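Local atomic coordinates of cathepsin L Propeptide (Toxoplasma gondii, PDB entry 3F75), a protein that forms the propeptide of a cathepsin L-like protein and belongs to the I29 family of cathepsin propeptide inhibitor domains. Residues W16-F21 against R44-F49. Numbering follows the deposited sequence.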
ATOM      1  N   TRP B  16      10.946   2.189  31.674  1.00 47.41           N
ATOM      2  CA  TRP B  16      11.653   3.466  31.350  1.00 47.26           C
ATOM      3  C   TRP B  16      11.115   4.629  32.174  1.00 44.71           C
ATOM      4  O   TRP B  16       9.943   4.644  32.553  1.00 44.52           O
ATOM      5  CB  TRP B  16      11.495   3.812  29.870  1.00 48.39           C
ATOM      6  CG  TRP B  16      12.007   2.774  28.934  1.00 52.15           C
ATOM      7  CD1 TRP B  16      13.120   2.005  29.088  1.00 53.70           C
ATOM      8  CD2 TRP B  16      11.437   2.408  27.669  1.00 55.14           C
ATOM      9  NE1 TRP B  16      13.274   1.171  28.004  1.00 55.40           N
ATOM     10  CE2 TRP B  16      12.255   1.401  27.118  1.00 55.63           C
ATOM     11  CE3 TRP B  16      10.312   2.832  26.951  1.00 55.47           C
ATOM     12  CZ2 TRP B  16      11.982   0.810  25.880  1.00 55.64           C
ATOM     13  CZ3 TRP B  16      10.042   2.244  25.719  1.00 54.38           C
ATOM     14  CH2 TRP B  16      10.874   1.247  25.198  1.00 54.49           C
ATOM     15  N   LYS B  17      11.981   5.604  32.444  1.00 41.89           N
ATOM     16  CA  LYS B  17      11.568   6.841  33.104  1.00 39.76           C
ATOM     17  C   LYS B  17      11.034   7.840  32.072  1.00 35.78           C
ATOM     18  O   LYS B  17      11.204   7.661  30.860  1.00 31.96           O
ATOM     19  CB  LYS B  17      12.739   7.463  33.879  1.00 40.40           C
ATOM     20  CG  LYS B  17      13.318   6.583  34.995  1.00 41.80           C
ATOM     21  CD  LYS B  17      12.328   6.322  36.133  1.00 43.35           C
ATOM     22  CE  LYS B  17      11.924   7.605  36.851  1.00 43.59           C
ATOM     23  NZ  LYS B  17      11.351   7.333  38.203  1.00 43.16           N
ATOM     24  N   GLU B  18      10.388   8.890  32.574  1.00 32.04           N
ATOM     25  CA  GLU B  18       9.829   9.951  31.730  1.00 29.81           C
ATOM     26  C   GLU B  18      10.898  10.582  30.833  1.00 27.52           C
ATOM     27  O   GLU B  18      10.667  10.825  29.651  1.00 25.84           O
ATOM     28  CB  GLU B  18       9.170  11.026  32.609  1.00 30.59           C
ATOM     29  CG  GLU B  18       8.326  12.045  31.855  1.00 33.19           C
ATOM     30  CD  GLU B  18       7.144  11.423  31.132  1.00 35.64           C
ATOM     31  OE1 GLU B  18       6.631  10.385  31.596  1.00 40.45           O
ATOM     32  OE2 GLU B  18       6.720  11.977  30.103  1.00 36.16           O
ATOM     33  N   ALA B  19      12.077  10.832  31.400  1.00 25.52           N
ATOM     34  CA  ALA B  19      13.185  11.416  30.655  1.00 23.55           C
ATOM     35  C   ALA B  19      13.574  10.580  29.435  1.00 23.69           C
ATOM     36  O   ALA B  19      13.963  11.147  28.421  1.00 24.37           O
ATOM     37  CB  ALA B  19      14.383  11.619  31.557  1.00 23.96           C
ATOM     38  N   HIS B  20      13.470   9.250  29.525  1.00 23.59           N
ATOM     39  CA  HIS B  20      13.712   8.394  28.360  1.00 23.46           C
ATOM     40  C   HIS B  20      12.667   8.669  27.270  1.00 22.17           C
ATOM     41  O   HIS B  20      13.015   8.840  26.098  1.00 17.19           O
ATOM     42  CB  HIS B  20      13.702   6.899  28.706  1.00 26.29           C
ATOM     43  CG  HIS B  20      13.667   6.018  27.493  1.00 38.52           C
ATOM     44  ND1 HIS B  20      12.502   5.454  27.013  1.00 46.20           N
ATOM     45  CD2 HIS B  20      14.642   5.665  26.620  1.00 44.37           C
ATOM     46  CE1 HIS B  20      12.765   4.773  25.911  1.00 47.00           C
ATOM     47  NE2 HIS B  20      14.056   4.882  25.653  1.00 47.63           N
ATOM     48  N   PHE B  21      11.394   8.695  27.666  1.00 17.76           N
ATOM     49  CA  PHE B  21      10.316   9.023  26.736  1.00 17.49           C
ATOM     50  C   PHE B  21      10.501  10.424  26.172  1.00 17.31           C
ATOM     51  O   PHE B  21      10.310  10.642  24.980  1.00 14.90           O
ATOM     52  CB  PHE B  21       8.953   8.917  27.417  1.00 17.57           C
ATOM     53  CG  PHE B  21       8.503   7.501  27.680  1.00 17.27           C
ATOM     54  CD1 PHE B  21       8.321   6.608  26.632  1.00 17.90           C
ATOM     55  CD2 PHE B  21       8.220   7.078  28.964  1.00 14.34           C
ATOM     56  CE1 PHE B  21       7.885   5.304  26.870  1.00 17.90           C
ATOM     57  CE2 PHE B  21       7.785   5.771  29.214  1.00 18.61           C
ATOM     58  CZ  PHE B  21       7.612   4.889  28.164  1.00 15.58           C
ATOM     59  N   ARG B  44      -0.743  16.142  23.422  1.00 14.53           N
ATOM     60  CA  ARG B  44      -1.524  15.026  22.863  1.00 15.16           C
ATOM     61  C   ARG B  44      -0.650  14.078  22.026  1.00 12.33           C
ATOM     62  O   ARG B  44      -0.743  12.869  22.153  1.00 10.40           O
ATOM     63  CB  ARG B  44      -2.684  15.538  21.996  1.00 18.13           C
ATOM     64  CG  ARG B  44      -3.439  14.409  21.229  1.00 22.08           C
ATOM     65  CD  ARG B  44      -4.444  14.919  20.146  1.00 25.31           C
ATOM     66  NE  ARG B  44      -5.066  13.809  19.405  1.00 30.35           N
ATOM     67  CZ  ARG B  44      -5.975  12.969  19.916  1.00 37.72           C
ATOM     68  NH1 ARG B  44      -6.468  11.985  19.174  1.00 38.76           N
ATOM     69  NH2 ARG B  44      -6.400  13.096  21.174  1.00 42.30           N
ATOM     70  N   ARG B  45       0.184  14.644  21.161  1.00 10.74           N
ATOM     71  CA  ARG B  45       1.021  13.866  20.281  1.00 12.08           C
ATOM     72  C   ARG B  45       2.128  13.136  21.061  1.00 12.92           C
ATOM     73  O   ARG B  45       2.504  12.024  20.715  1.00 14.62           O
ATOM     74  CB  ARG B  45       1.619  14.768  19.197  1.00 13.46           C
ATOM     75  CG  ARG B  45       0.579  15.378  18.298  1.00 16.03           C
ATOM     76  CD  ARG B  45       0.211  14.485  17.127  1.00 18.40           C
ATOM     77  NE  ARG B  45      -1.086  14.914  16.618  1.00 17.57           N
ATOM     78  CZ  ARG B  45      -2.139  14.137  16.406  1.00 18.02           C
ATOM     79  NH1 ARG B  45      -2.083  12.829  16.588  1.00 19.75           N
ATOM     80  NH2 ARG B  45      -3.262  14.687  15.985  1.00 20.59           N
ATOM     81  N   TYR B  46       2.621  13.752  22.127  1.00 14.39           N
ATOM     82  CA  TYR B  46       3.587  13.104  23.000  1.00 13.38           C
ATOM     83  C   TYR B  46       2.969  11.865  23.666  1.00 15.21           C
ATOM     84  O   TYR B  46       3.598  10.789  23.721  1.00 12.02           O
ATOM     85  CB  TYR B  46       4.056  14.090  24.059  1.00 13.88           C
ATOM     86  CG  TYR B  46       5.025  13.529  25.081  1.00 13.63           C
ATOM     87  CD1 TYR B  46       6.166  12.856  24.686  1.00 14.45           C
ATOM     88  CD2 TYR B  46       4.816  13.719  26.442  1.00 16.62           C
ATOM     89  CE1 TYR B  46       7.060  12.349  25.614  1.00 16.86           C
ATOM     90  CE2 TYR B  46       5.706  13.227  27.375  1.00 18.66           C
ATOM     91  CZ  TYR B  46       6.831  12.536  26.947  1.00 19.55           C
ATOM     92  OH  TYR B  46       7.736  12.038  27.852  1.00 20.77           O
ATOM     93  N   ALA B  47       1.738  12.021  24.151  1.00 12.16           N
ATOM     94  CA  ALA B  47       1.039  10.921  24.810  1.00 13.89           C
ATOM     95  C   ALA B  47       0.791   9.767  23.838  1.00 12.22           C
ATOM     96  O   ALA B  47       1.012   8.606  24.190  1.00 14.31           O
ATOM     97  CB  ALA B  47      -0.277  11.397  25.432  1.00 12.34           C
ATOM     98  N   ILE B  48       0.367  10.086  22.616  1.00 14.64           N
ATOM     99  CA  ILE B  48       0.137   9.061  21.580  1.00 13.77           C
ATOM    100  C   ILE B  48       1.444   8.365  21.214  1.00 16.52           C
ATOM    101  O   ILE B  48       1.497   7.131  21.122  1.00 15.35           O
ATOM    102  CB  ILE B  48      -0.525   9.649  20.320  1.00 12.97           C
ATOM    103  CG1 ILE B  48      -1.923  10.148  20.667  1.00 12.87           C
ATOM    104  CG2 ILE B  48      -0.598   8.603  19.177  1.00 12.22           C
ATOM    105  CD1 ILE B  48      -2.605  10.985  19.563  1.00 16.11           C
ATOM    106  N   PHE B  49       2.489   9.167  21.021  1.00 15.45           N
ATOM    107  CA  PHE B  49       3.834   8.658  20.749  1.00 17.64           C
ATOM    108  C   PHE B  49       4.320   7.685  21.825  1.00 16.26           C
ATOM    109  O   PHE B  49       4.795   6.588  21.510  1.00 16.82           O
ATOM    110  CB  PHE B  49       4.841   9.811  20.605  1.00 17.27           C
ATOM    111  CG  PHE B  49       6.276   9.345  20.512  1.00 13.96           C
ATOM    112  CD1 PHE B  49       6.809   8.936  19.303  1.00 15.43           C
ATOM    113  CD2 PHE B  49       7.092   9.314  21.644  1.00 15.53           C
ATOM    114  CE1 PHE B  49       8.119   8.496  19.219  1.00 17.23           C
ATOM    115  CE2 PHE B  49       8.389   8.884  21.564  1.00 14.32           C
ATOM    116  CZ  PHE B  49       8.912   8.472  20.353  1.00 16.29           C
TER
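Glu18 and Tyr46 tie the first turn of helix 18-32 to helix 39-60, the ERFNIN helix of the I29 propeptide. Tyr46 OH donates a hydrogen bond to Glu18 OE2, very short at 2.5 Å. The carboxylate oxygen lies in the plane of the phenol ring, at its edge, whereas the carboxylate itself is turned 82° from that plane. Two torsions bring the acid there: CG of Glu18 stands anti to the backbone N (chi1 -169°), and the chain then bends at chi2 (62°) toward the tyrosine. OE2 also takes part in a salt bridge with Lys50, one turn further along helix 39-60. Two donors thus grip the same oxygen, and the nearby ammonium probably helps keep the carboxylate ionised.

The phenol reaches across from helix 39-60 to the start of helix 18-32, where the nearest CA atoms, those of Phe21 and Tyr46, are 8.7 Å apart. CB of Phe21 lies 3.4 Å from Tyr46 OH and 4.2 Å from the ring carbon Tyr46 CZ, and the carbonyl Phe21 O lies 3.7 Å from Tyr46 CE1, near the ring plane. The side chain of Phe21 also packs on Lys50, Leu53 and Val54 of helix 39-60. One turn after Tyr46, Phe49 adds a looser contact, its CE2 4.3 Å from Phe21 O. Glu41, Arg45 and Phe49 are the Glu, Arg and Phe of the ERFNIN motif: Arg45 NE forms a salt bridge with Glu41 OE2, and the Phe49 ring meets those of Phe25 and Phe28, as befits the helical core of cathepsin L-like propeptides.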